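Side-chain contacts in AB hydrolase-1 domain-containing protein (Parabacteroides distasonis, PDB 4Q34), which is probably an esterase of the alpha/beta hydrolase family, hydrolysing ester bonds: residues A[77-82]-A[309-314]; A[115-120]-A[197-202]; A[184-187]-A[191-194]. All blocks are in the same frame, centred on the assembly; numbering follows the deposited sequence. Where two conformers were deposited one is given.

Contact 1 (A[77-82]-A[309-314]); sequences LRRRFC and VADLLS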
ATOM      1  N   LEU A  77      -2.644  11.270  14.355  1.00 18.22           N
ATOM      2  CA  LEU A  77      -1.255  11.712  14.382  1.00 17.46           C
ATOM      3  C   LEU A  77      -1.182  13.139  14.912  1.00 17.43           C
ATOM      4  O   LEU A  77      -0.320  13.452  15.743  1.00 19.75           O
ATOM      5  CB  LEU A  77      -0.664  11.651  12.965  1.00 17.46           C
ATOM      6  CG  LEU A  77       0.808  12.034  12.857  1.00 18.35           C
ATOM      7  CD1 LEU A  77       1.656  11.102  13.702  1.00 19.34           C
ATOM      8  CD2 LEU A  77       1.222  12.007  11.390  1.00 21.67           C
ATOM      9  N   ARG A  78      -2.099  13.985  14.469  1.00 17.44           N
ATOM     10  CA  ARG A  78      -2.158  15.382  14.939  1.00 18.69           C
ATOM     11  C   ARG A  78      -2.436  15.470  16.440  1.00 19.75           C
ATOM     12  O   ARG A  78      -1.955  16.386  17.135  1.00 21.17           O
ATOM     13  CB  ARG A  78      -3.189  16.173  14.131  1.00 21.21           C
ATOM     14  CG  ARG A  78      -3.147  17.645  14.458  1.00 25.41           C
ATOM     15  CD  ARG A  78      -4.036  18.436  13.507  1.00 28.82           C
ATOM     16  NE  ARG A  78      -3.464  18.451  12.161  1.00 31.15           N
ATOM     17  CZ  ARG A  78      -3.979  17.814  11.115  1.00 29.28           C
ATOM     18  NH1 ARG A  78      -5.136  17.178  11.222  1.00 29.50           N
ATOM     19  NH2 ARG A  78      -3.347  17.883   9.948  1.00 31.15           N
ATOM     20  N   ARG A  79      -3.179  14.516  16.947  1.00 19.85           N
ATOM     21  CA  ARG A  79      -3.510  14.395  18.365  1.00 19.84           C
ATOM     22  C   ARG A  79      -2.446  13.683  19.199  1.00 19.39           C
ATOM     23  O   ARG A  79      -2.684  13.308  20.347  1.00 20.02           O
ATOM     24  CB  ARG A  79      -4.861  13.699  18.482  1.00 20.01           C
ATOM     25  CG  ARG A  79      -5.986  14.525  17.883  1.00 20.81           C
ATOM     26  CD  ARG A  79      -7.351  13.863  17.905  1.00 20.97           C
ATOM     27  NE  ARG A  79      -8.301  14.727  17.183  1.00 22.09           N
ATOM     28  CZ  ARG A  79      -9.615  14.756  17.360  1.00 25.60           C
ATOM     29  NH1 ARG A  79     -10.219  13.944  18.233  1.00 23.12           N
ATOM     30  NH2 ARG A  79     -10.327  15.616  16.632  1.00 23.10           N
ATOM     31  N   ARG A  80      -1.301  13.471  18.567  1.00 18.73           N
ATOM     32  CA  ARG A  80      -0.068  12.978  19.176  1.00 20.78           C
ATOM     33  C   ARG A  80      -0.025  11.495  19.472  1.00 19.37           C
ATOM     34  O   ARG A  80       0.700  11.078  20.359  1.00 19.82           O
ATOM     35  CB  ARG A  80       0.310  13.794  20.412  1.00 23.45           C
ATOM     36  CG  ARG A  80       0.542  15.265  20.114  1.00 32.26           C
ATOM     37  CD  ARG A  80       1.415  15.934  21.189  1.00 37.26           C
ATOM     38  NE  ARG A  80       1.456  15.136  22.425  1.00 40.72           N
ATOM     39  CZ  ARG A  80       0.620  15.238  23.459  1.00 40.53           C
ATOM     40  NH1 ARG A  80      -0.347  16.150  23.486  1.00 55.88           N
ATOM     41  NH2 ARG A  80       0.771  14.428  24.489  1.00 42.89           N
ATOM     42  N   PHE A  81      -0.829  10.706  18.755  1.00 19.35           N
ATOM     43  CA  PHE A  81      -0.704   9.260  18.813  1.00 16.43           C
ATOM     44  C   PHE A  81       0.243   8.773  17.703  1.00 18.34           C
ATOM     45  O   PHE A  81       0.171   9.244  16.552  1.00 17.52           O
ATOM     46  CB  PHE A  81      -2.040   8.552  18.618  1.00 18.58           C
ATOM     47  CG  PHE A  81      -3.035   8.753  19.727  1.00 16.72           C
ATOM     48  CD1 PHE A  81      -3.868   9.868  19.714  1.00 16.31           C
ATOM     49  CD2 PHE A  81      -3.166   7.828  20.762  1.00 16.88           C
ATOM     50  CE1 PHE A  81      -4.806  10.052  20.707  1.00 19.12           C
ATOM     51  CE2 PHE A  81      -4.130   7.994  21.742  1.00 18.24           C
ATOM     52  CZ  PHE A  81      -4.953   9.119  21.702  1.00 17.33           C
ATOM     53  N   CYS A  82       1.073   7.776  18.042  1.00 18.88           N
ATOM     54  CA  CYS A  82       1.708   6.936  17.024  0.75 17.50           C
ATOM     55  C   CYS A  82       0.627   6.172  16.318  1.00 17.24           C
ATOM     56  O   CYS A  82      -0.235   5.581  16.983  1.00 19.32           O
ATOM     57  CB  CYS A  82       2.721   5.942  17.599  0.75 17.90           C
ATOM     58  SG  CYS A  82       4.049   6.740  18.492  0.75 19.91           S
ATOM     59  N   VAL A 309     -16.730  11.891  14.893  1.00 19.05           N
ATOM     60  CA  VAL A 309     -16.590  10.447  15.182  1.00 18.67           C
ATOM     61  C   VAL A 309     -15.244  10.257  15.946  1.00 18.51           C
ATOM     62  O   VAL A 309     -15.191   9.577  16.972  1.00 17.52           O
ATOM     63  CB  VAL A 309     -16.655   9.626  13.894  1.00 17.40           C
ATOM     64  CG1 VAL A 309     -16.390   8.162  14.173  1.00 17.17           C
ATOM     65  CG2 VAL A 309     -18.034   9.768  13.196  1.00 19.74           C
ATOM     66  N   ALA A 310     -14.217  10.947  15.475  1.00 19.25           N
ATOM     67  CA  ALA A 310     -12.887  10.898  16.105  1.00 17.99           C
ATOM     68  C   ALA A 310     -12.942  11.452  17.531  1.00 18.57           C
ATOM     69  O   ALA A 310     -12.350  10.890  18.434  1.00 17.77           O
ATOM     70  CB  ALA A 310     -11.854  11.649  15.278  1.00 17.98           C
ATOM     71  N   ASP A 311     -13.694  12.538  17.754  1.00 19.86           N
ATOM     72  CA  ASP A 311     -13.806  13.083  19.090  1.00 19.26           C
ATOM     73  C   ASP A 311     -14.396  12.086  20.110  1.00 18.87           C
ATOM     74  O   ASP A 311     -13.981  12.033  21.280  1.00 17.16           O
ATOM     75  CB  ASP A 311     -14.660  14.370  19.100  1.00 20.19           C
ATOM     76  CG  ASP A 311     -13.975  15.563  18.422  1.00 25.00           C
ATOM     77  OD1 ASP A 311     -12.751  15.554  18.207  1.00 23.68           O
ATOM     78  OD2 ASP A 311     -14.700  16.529  18.082  1.00 27.31           O
ATOM     79  N   LEU A 312     -15.371  11.306  19.652  1.00 17.90           N
ATOM     80  CA  LEU A 312     -15.985  10.267  20.481  0.50 18.28           C
ATOM     81  C   LEU A 312     -14.957   9.236  20.858  1.00 19.41           C
ATOM     82  O   LEU A 312     -14.873   8.824  22.022  1.00 19.46           O
ATOM     83  CB  LEU A 312     -17.126   9.545  19.760  0.50 17.81           C
ATOM     84  CG  LEU A 312     -18.476  10.237  19.730  0.50 16.74           C
ATOM     85  CD1 LEU A 312     -19.350   9.401  18.815  0.50 16.58           C
ATOM     86  CD2 LEU A 312     -19.056  10.364  21.131  0.50 17.57           C
ATOM     87  N   LEU A 313     -14.176   8.805  19.878  1.00 19.05           N
ATOM     88  CA  LEU A 313     -13.112   7.873  20.173  1.00 18.69           C
ATOM     89  C   LEU A 313     -12.061   8.479  21.146  1.00 17.59           C
ATOM     90  O   LEU A 313     -11.645   7.808  22.110  1.00 19.83           O
ATOM     91  CB  LEU A 313     -12.440   7.362  18.888  1.00 19.54           C
ATOM     92  CG  LEU A 313     -11.294   6.358  19.077  1.00 19.92           C
ATOM     93  CD1 LEU A 313     -11.668   5.131  19.896  1.00 18.73           C
ATOM     94  CD2 LEU A 313     -10.738   5.984  17.712  1.00 21.84           C
ATOM     95  N   SER A 314     -11.612   9.698  20.892  1.00 17.26           N
ATOM     96  CA  SER A 314     -10.627  10.354  21.801  1.00 18.63           C
ATOM     97  C   SER A 314     -11.170  10.404  23.232  1.00 19.18           C
ATOM     98  O   SER A 314     -10.453  10.230  24.181  1.00 18.61           O
ATOM     99  CB  SER A 314     -10.314  11.780  21.366  1.00 18.68           C
ATOM    100  OG  SER A 314      -9.500  11.820  20.210  1.00 17.42           O
TER
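Arg79 directs both terminal nitrogens of its guanidinium at a single carboxylate oxygen, OD1 of Asp311, in a salt bridge that does not give one nitrogen to each oxygen. The NH2 bond measures 2.9 Å to Asp311 OD1 and approaches nearly along the C-O direction, while the NH1 bond to the same oxygen comes in on its anti lone pair. Guanidinium and carboxylate are nearly coplanar, 19° apart, yet the shared acceptor bends both N-H bonds well away from linear. NH1 has a second acceptor: Ser314 OG lies 3.0 Å from Arg79 NH1, in the guanidinium plane, with an N-H...O angle of 152°. The methyl of Ala310 sits over one face of the group, its CB 4.1 Å from Arg79 NH1. An extended chain from CG to NE carries the guanidinium across to helix 306-319, where Asp311 and Ser314, one turn apart, hold it by its edge. Beside this salt bridge, Ala310 packs on Phe72, Ile75 and Phe76, so helices 72-78 and 306-319 also meet through apolar side chains. Arg79 follows immediately on helix 72-78, which closes in a Schellman motif with Arg80 at the C-prime position.

Contact 2 (A[115-120]-A[197-202]); sequences RFRVGI and SYEPGG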
ATOM      1  N   ARG A 115     -24.701  -2.225   0.696  1.00 20.82           N
ATOM      2  CA  ARG A 115     -24.132  -2.938   1.829  1.00 21.41           C
ATOM      3  C   ARG A 115     -23.465  -1.987   2.826  1.00 21.72           C
ATOM      4  O   ARG A 115     -23.480  -2.227   4.034  1.00 20.55           O
ATOM      5  CB  ARG A 115     -23.071  -3.919   1.311  1.00 23.20           C
ATOM      6  CG  ARG A 115     -22.278  -4.633   2.371  1.00 27.14           C
ATOM      7  CD  ARG A 115     -23.191  -5.414   3.301  1.00 32.63           C
ATOM      8  NE  ARG A 115     -22.453  -6.357   4.145  1.00 36.30           N
ATOM      9  CZ  ARG A 115     -23.052  -7.251   4.934  1.00 37.34           C
ATOM     10  NH1 ARG A 115     -24.379  -7.315   4.988  1.00 30.09           N
ATOM     11  NH2 ARG A 115     -22.323  -8.098   5.639  1.00 35.48           N
ATOM     12  N   PHE A 116     -22.880  -0.915   2.298  1.00 20.10           N
ATOM     13  CA  PHE A 116     -22.201   0.109   3.106  1.00 19.21           C
ATOM     14  C   PHE A 116     -23.132   1.204   3.625  1.00 19.95           C
ATOM     15  O   PHE A 116     -22.702   2.107   4.348  1.00 19.73           O
ATOM     16  CB  PHE A 116     -21.037   0.717   2.315  1.00 19.87           C
ATOM     17  CG  PHE A 116     -19.895  -0.253   2.050  1.00 19.24           C
ATOM     18  CD1 PHE A 116     -19.725  -1.403   2.839  1.00 19.98           C
ATOM     19  CD2 PHE A 116     -18.997  -0.016   1.022  1.00 21.89           C
ATOM     20  CE1 PHE A 116     -18.662  -2.261   2.631  1.00 22.58           C
ATOM     21  CE2 PHE A 116     -17.934  -0.879   0.811  1.00 21.50           C
ATOM     22  CZ  PHE A 116     -17.757  -1.987   1.623  1.00 23.25           C
ATOM     23  N   ARG A 117     -24.400   1.106   3.218  1.00 20.55           N
ATOM     24  CA  ARG A 117     -25.464   1.974   3.659  1.00 21.11           C
ATOM     25  C   ARG A 117     -25.195   3.428   3.269  1.00 21.38           C
ATOM     26  O   ARG A 117     -25.494   4.362   4.007  1.00 21.60           O
ATOM     27  CB  ARG A 117     -25.720   1.790   5.143  1.00 21.70           C
ATOM     28  CG  ARG A 117     -26.028   0.347   5.547  1.00 20.97           C
ATOM     29  CD  ARG A 117     -26.778   0.193   6.888  1.00 20.54           C
ATOM     30  NE  ARG A 117     -26.239   1.124   7.881  1.00 19.08           N
ATOM     31  CZ  ARG A 117     -25.099   0.963   8.531  1.00 20.15           C
ATOM     32  NH1 ARG A 117     -24.365  -0.124   8.342  1.00 19.76           N
ATOM     33  NH2 ARG A 117     -24.652   1.923   9.317  1.00 19.48           N
ATOM     34  N   VAL A 118     -24.697   3.624   2.063  1.00 20.04           N
ATOM     35  CA  VAL A 118     -24.640   4.974   1.484  1.00 20.90           C
ATOM     36  C   VAL A 118     -26.048   5.327   1.001  1.00 23.00           C
ATOM     37  O   VAL A 118     -26.448   6.472   1.036  1.00 23.66           O
ATOM     38  CB  VAL A 118     -23.645   5.056   0.314  1.00 21.94           C
ATOM     39  CG1 VAL A 118     -23.569   6.460  -0.264  1.00 23.67           C
ATOM     40  CG2 VAL A 118     -22.258   4.629   0.780  1.00 22.25           C
ATOM     41  N   GLY A 119     -26.797   4.308   0.614  1.00 25.12           N
ATOM     42  CA  GLY A 119     -28.147   4.514   0.073  1.00 25.08           C
ATOM     43  C   GLY A 119     -28.666   3.230  -0.532  1.00 26.09           C
ATOM     44  O   GLY A 119     -28.074   2.177  -0.394  1.00 24.95           O
ATOM     45  N   ILE A 120     -29.799   3.317  -1.203  1.00 26.44           N
ATOM     46  CA  ILE A 120     -30.272   2.207  -2.020  1.00 26.36           C
ATOM     47  C   ILE A 120     -30.038   2.652  -3.456  1.00 27.03           C
ATOM     48  O   ILE A 120     -30.763   3.517  -3.996  1.00 25.79           O
ATOM     49  CB  ILE A 120     -31.765   1.891  -1.808  1.00 28.14           C
ATOM     50  CG1 ILE A 120     -32.061   1.641  -0.319  1.00 29.20           C
ATOM     51  CG2 ILE A 120     -32.171   0.690  -2.656  1.00 27.77           C
ATOM     52  CD1 ILE A 120     -31.238   0.535   0.295  1.00 28.62           C
ATOM     53  N   SER A 197     -13.999  -0.926  17.875  1.00 16.04           N
ATOM     54  CA  SER A 197     -14.404  -1.505  16.610  1.00 16.51           C
ATOM     55  C   SER A 197     -15.564  -0.763  15.978  1.00 18.84           C
ATOM     56  O   SER A 197     -16.615  -0.544  16.639  1.00 18.62           O
ATOM     57  CB  SER A 197     -14.746  -2.995  16.781  1.00 17.68           C
ATOM     58  OG  SER A 197     -14.916  -3.626  15.522  1.00 18.96           O
ATOM     59  N   TYR A 198     -15.387  -0.408  14.702  1.00 15.73           N
ATOM     60  CA  TYR A 198     -16.434   0.223  13.921  1.00 15.34           C
ATOM     61  C   TYR A 198     -17.204  -0.846  13.137  1.00 15.10           C
ATOM     62  O   TYR A 198     -16.599  -1.593  12.339  1.00 17.68           O
ATOM     63  CB  TYR A 198     -15.885   1.289  12.947  1.00 15.62           C
ATOM     64  CG  TYR A 198     -15.370   2.474  13.704  1.00 15.98           C
ATOM     65  CD1 TYR A 198     -16.215   3.511  14.081  1.00 18.64           C
ATOM     66  CD2 TYR A 198     -14.086   2.483  14.147  1.00 16.09           C
ATOM     67  CE1 TYR A 198     -15.764   4.551  14.865  1.00 17.06           C
ATOM     68  CE2 TYR A 198     -13.594   3.505  14.921  1.00 16.64           C
ATOM     69  CZ  TYR A 198     -14.443   4.561  15.278  1.00 16.37           C
ATOM     70  OH  TYR A 198     -13.994   5.593  16.075  1.00 17.96           O
ATOM     71  N   GLU A 199     -18.496  -0.958  13.415  1.00 16.20           N
ATOM     72  CA  GLU A 199     -19.374  -1.888  12.699  1.00 16.96           C
ATOM     73  C   GLU A 199     -18.759  -3.275  12.479  1.00 18.65           C
ATOM     74  O   GLU A 199     -18.670  -3.745  11.350  1.00 16.58           O
ATOM     75  CB  GLU A 199     -19.830  -1.311  11.356  1.00 18.55           C
ATOM     76  CG  GLU A 199     -20.572   0.008  11.545  1.00 20.11           C
ATOM     77  CD  GLU A 199     -21.838   0.155  10.732  1.00 19.97           C
ATOM     78  OE1 GLU A 199     -22.021  -0.589   9.742  1.00 19.48           O
ATOM     79  OE2 GLU A 199     -22.665   1.061  11.065  1.00 19.44           O
ATOM     80  N   PRO A 200     -18.358  -3.944  13.567  1.00 18.39           N
ATOM     81  CA  PRO A 200     -17.865  -5.305  13.427  1.00 18.15           C
ATOM     82  C   PRO A 200     -18.904  -6.251  12.829  1.00 19.20           C
ATOM     83  O   PRO A 200     -20.101  -6.073  12.971  1.00 19.87           O
ATOM     84  CB  PRO A 200     -17.511  -5.723  14.871  1.00 18.30           C
ATOM     85  CG  PRO A 200     -18.315  -4.820  15.729  1.00 18.21           C
ATOM     86  CD  PRO A 200     -18.403  -3.525  14.963  1.00 18.86           C
ATOM     87  N   GLY A 201     -18.420  -7.290  12.183  1.00 19.42           N
ATOM     88  CA  GLY A 201     -19.314  -8.307  11.643  1.00 20.26           C
ATOM     89  C   GLY A 201     -18.557  -9.617  11.568  1.00 22.74           C
ATOM     90  O   GLY A 201     -17.460  -9.647  11.018  1.00 21.68           O
ATOM     91  N   GLY A 202     -19.150 -10.665  12.113  1.00 22.48           N
ATOM     92  CA  GLY A 202     -18.643 -12.012  11.984  1.00 22.69           C
ATOM     93  C   GLY A 202     -18.047 -12.561  13.273  1.00 21.84           C
ATOM     94  O   GLY A 202     -17.411 -11.823  14.043  1.00 20.51           O
TER
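Arg117 and Glu199 meet head-on in a buried salt bridge of the end-on, two-bond kind. Arg117 NH1 donates to Glu199 OE1 over 2.8 Å, in the guanidinium plane and almost straight at 175°. The companion bond, from Arg117 NH2 to Glu199 OE2, is also 2.8 Å long, but bends to 155° and is tilted a little from that plane. Both oxygens use their syn lone pairs, and the two flat groups are nearly coplanar, so the pair closes as a nearly planar ring of bonds. The chains reach each other from opposite directions. Arg117 is bent at chi3 (-41°), which turns the guanidinium end-on to the carboxylate, and Glu199 is bent at chi2.

Further hydrogen bonds fix both groups from outside the pair. Glu199 OE2 accepts from the backbone N of Gly247, OE1 is hydrogen-bonded to His298 ND1, and Arg117 NE donates to the carbonyl of Asp248. Each carboxylate oxygen thus has a partner besides the arginine.

Apolar contacts complete the setting: helix 257-277 lays Trp262 against both side chains, and Leu259 and Leu250 touch Arg117. With an alanine here in place of Arg117, the buried carboxylate would probably lose its charged mate and be held in its rotation mainly by Gly247 N and His298.

The glutamate follows directly on strand 192-198, and its bond to a histidine is consistent with the acid-histidine pair of a hydrolase catalytic triad, as in other alpha/beta hydrolases. In that reading, Arg117 is a second-shell residue whose charge and paired N-H groups would, together with the N-H of Gly247, help to hold the carboxylate flat and in a fixed rotation toward the imidazole.

Contact 3 (A[184-187]-A[191-194]); sequences NTLL and NIKA. With GOL (glycerol), chain G.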
ATOM      1  N   ASN A 184      -9.832 -12.432  17.526  1.00 17.87           N
ATOM      2  CA  ASN A 184      -8.835 -13.493  17.446  1.00 17.71           C
ATOM      3  C   ASN A 184      -7.446 -13.038  17.957  1.00 17.86           C
ATOM      4  O   ASN A 184      -6.743 -13.792  18.653  1.00 19.55           O
ATOM      5  CB  ASN A 184      -8.742 -14.037  16.005  1.00 21.08           C
ATOM      6  CG  ASN A 184      -9.811 -15.069  15.692  1.00 23.20           C
ATOM      7  OD1 ASN A 184      -9.684 -16.207  16.078  1.00 30.33           O
ATOM      8  ND2 ASN A 184     -10.891 -14.663  15.051  1.00 22.19           N
ATOM      9  N   THR A 185      -7.063 -11.831  17.583  1.00 17.45           N
ATOM     10  CA  THR A 185      -5.740 -11.313  17.905  1.00 16.93           C
ATOM     11  C   THR A 185      -5.600 -11.177  19.436  1.00 17.62           C
ATOM     12  O   THR A 185      -4.502 -11.415  19.992  1.00 16.31           O
ATOM     13  CB  THR A 185      -5.498  -9.982  17.214  1.00 19.14           C
ATOM     14  OG1 THR A 185      -5.754 -10.095  15.819  1.00 17.62           O
ATOM     15  CG2 THR A 185      -4.051  -9.517  17.408  1.00 18.51           C
ATOM     16  N   LEU A 186      -6.682 -10.817  20.130  1.00 16.88           N
ATOM     17  CA  LEU A 186      -6.654 -10.668  21.569  1.00 17.57           C
ATOM     18  C   LEU A 186      -6.148 -11.937  22.294  1.00 19.40           C
ATOM     19  O   LEU A 186      -5.493 -11.862  23.341  1.00 21.14           O
ATOM     20  CB  LEU A 186      -8.046 -10.234  22.088  1.00 18.95           C
ATOM     21  CG  LEU A 186      -8.129  -9.874  23.581  1.00 18.81           C
ATOM     22  CD1 LEU A 186      -7.378  -8.579  23.862  1.00 22.11           C
ATOM     23  CD2 LEU A 186      -9.574  -9.712  24.049  1.00 20.31           C
ATOM     24  N   LEU A 187      -6.423 -13.106  21.713  1.00 17.32           N
ATOM     25  CA  LEU A 187      -6.103 -14.384  22.292  1.00 18.98           C
ATOM     26  C   LEU A 187      -4.667 -14.780  22.015  1.00 19.76           C
ATOM     27  O   LEU A 187      -4.229 -15.851  22.444  1.00 20.00           O
ATOM     28  CB  LEU A 187      -7.012 -15.450  21.674  1.00 17.66           C
ATOM     29  CG  LEU A 187      -8.520 -15.154  21.792  1.00 19.42           C
ATOM     30  CD1 LEU A 187      -9.252 -16.337  21.183  1.00 19.61           C
ATOM     31  CD2 LEU A 187      -8.924 -14.972  23.242  1.00 19.27           C
ATOM     32  N   ASN A 191      -0.230  -7.650  24.354  1.00 19.61           N
ATOM     33  CA  ASN A 191       0.003  -6.242  24.096  1.00 18.16           C
ATOM     34  C   ASN A 191      -1.190  -5.444  23.519  1.00 19.51           C
ATOM     35  O   ASN A 191      -1.012  -4.322  23.045  1.00 21.83           O
ATOM     36  CB  ASN A 191       1.199  -6.098  23.208  1.00 18.42           C
ATOM     37  CG  ASN A 191       2.497  -6.211  23.988  1.00 21.25           C
ATOM     38  OD1 ASN A 191       2.484  -6.206  25.232  1.00 22.59           O
ATOM     39  ND2 ASN A 191       3.620  -6.227  23.287  1.00 25.19           N
ATOM     40  N   ILE A 192      -2.393  -6.008  23.554  1.00 18.63           N
ATOM     41  CA  ILE A 192      -3.598  -5.220  23.243  1.00 17.98           C
ATOM     42  C   ILE A 192      -4.184  -4.673  24.533  1.00 20.11           C
ATOM     43  O   ILE A 192      -4.682  -5.410  25.392  1.00 20.77           O
ATOM     44  CB  ILE A 192      -4.644  -6.040  22.449  1.00 17.47           C
ATOM     45  CG1 ILE A 192      -4.148  -6.232  21.028  1.00 16.81           C
ATOM     46  CG2 ILE A 192      -5.992  -5.293  22.428  1.00 19.92           C
ATOM     47  CD1 ILE A 192      -4.838  -7.353  20.284  1.00 17.20           C
ATOM     48  N   LYS A 193      -4.155  -3.357  24.668  1.00 19.80           N
ATOM     49  CA  LYS A 193      -4.661  -2.723  25.883  1.00 20.83           C
ATOM     50  C   LYS A 193      -6.191  -2.475  25.841  1.00 18.66           C
ATOM     51  O   LYS A 193      -6.797  -2.259  26.874  1.00 19.53           O
ATOM     52  CB  LYS A 193      -3.960  -1.364  26.114  1.00 24.76           C
ATOM     53  CG  LYS A 193      -2.462  -1.430  26.444  1.00 30.05           C
ATOM     54  CD  LYS A 193      -2.223  -1.873  27.873  1.00 39.31           C
ATOM     55  CE  LYS A 193      -2.647  -0.807  28.891  1.00 40.96           C
ATOM     56  NZ  LYS A 193      -2.203  -1.235  30.249  1.00 41.39           N
ATOM     57  N   ALA A 194      -6.748  -2.438  24.634  1.00 18.91           N
ATOM     58  CA  ALA A 194      -8.137  -2.024  24.396  1.00 16.43           C
ATOM     59  C   ALA A 194      -8.429  -2.218  22.941  1.00 16.79           C
ATOM     60  O   ALA A 194      -7.523  -2.237  22.092  1.00 17.25           O
ATOM     61  CB  ALA A 194      -8.402  -0.570  24.804  1.00 17.53           C
TER
HETATM   62  C1  GOL G 406      -4.486  -9.224  28.485  1.00 61.10           C
HETATM   63  O1  GOL G 406      -5.782  -9.721  28.797  1.00 62.80           O
HETATM   64  C2  GOL G 406      -4.199  -9.485  27.004  1.00 59.69           C
HETATM   65  O2  GOL G 406      -5.200 -10.328  26.413  1.00 56.06           O
HETATM   66  C3  GOL G 406      -4.089  -8.163  26.240  1.00 42.00           C
HETATM   67  O3  GOL G 406      -3.578  -8.313  24.909  1.00 30.21           O
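Ile192 turns one branch to Thr185 and the other to Leu186, so that each branch meets a different neighbour. The longer branch reaches Thr185, with Ile192 CD1 lying 3.7 Å from Thr185 CG2; these two side chains cross at about a right angle and touch methyl to methyl. The same Ile192 CD1 comes within 3.9 Å of the backbone N of Leu186. The shorter branch serves Leu186, whose CD1 rests 3.8 Å from Ile192 CG2, the two side chains running at a slant to one another. In Leu186, CG lies opposite the backbone N (chi1 -173°), and this carries the CD1 methyl over toward the isoleucine although the side chain's first bond points neither at the other segment nor away from it.

The threonine shows its two branches different partners. Its CG2 methyl faces the isoleucine, while OG1 is hydrogen-bonded to the carbonyl of Val181, one turn back in helix 178-185. Phe172, on strand 170-175, touches both Thr185 and Ile192, and Phe164 of helix 153-167 also packs on the isoleucine.

A glycerol, probably from the crystallisation liquor, lies at the border of this packing. Its O3 accepts from the backbone N of Ile192 at 2.9 Å with an angle of 143°. Glycerol O2 makes a weak bond, 3.4 Å long, to Leu186 O. Thr189 O is a further partner.

No hydrogen bond joins the two segments directly. Between the end of helix 178-185 and the start of strand 192-198, successive elements of a beta-alpha-beta crossover, the direct contact is apolar, methyl on methyl, with little directional preference and with Phe172 packed against both Thr185 and Ile192, while glycerol bonds to peptide groups on both segments at the turn.

Overall arrangement
All three contacts belong to one alpha/beta hydrolase fold and are spread around it, their centres 20 to 23 Å apart. Strand 192-198 of the central mixed sheet is the common thread: contact 3 uses its beginning and contact 2 its end, on opposite sides of the centre of the chain. Contact 1 ties helices 72-78 and 306-319 together and reaches contact 2 through Tyr198, on which Val309 and Leu313 pack. Along the chain, 77-82 comes first, then 115-120, 184-187, 191-194, 197-202 and finally 309-314, so contact 1 spans the other two and contact 2 spans contact 3. The probable catalytic acid therefore follows the end of the same strand whose start packs on helix 178-185 in contact 3.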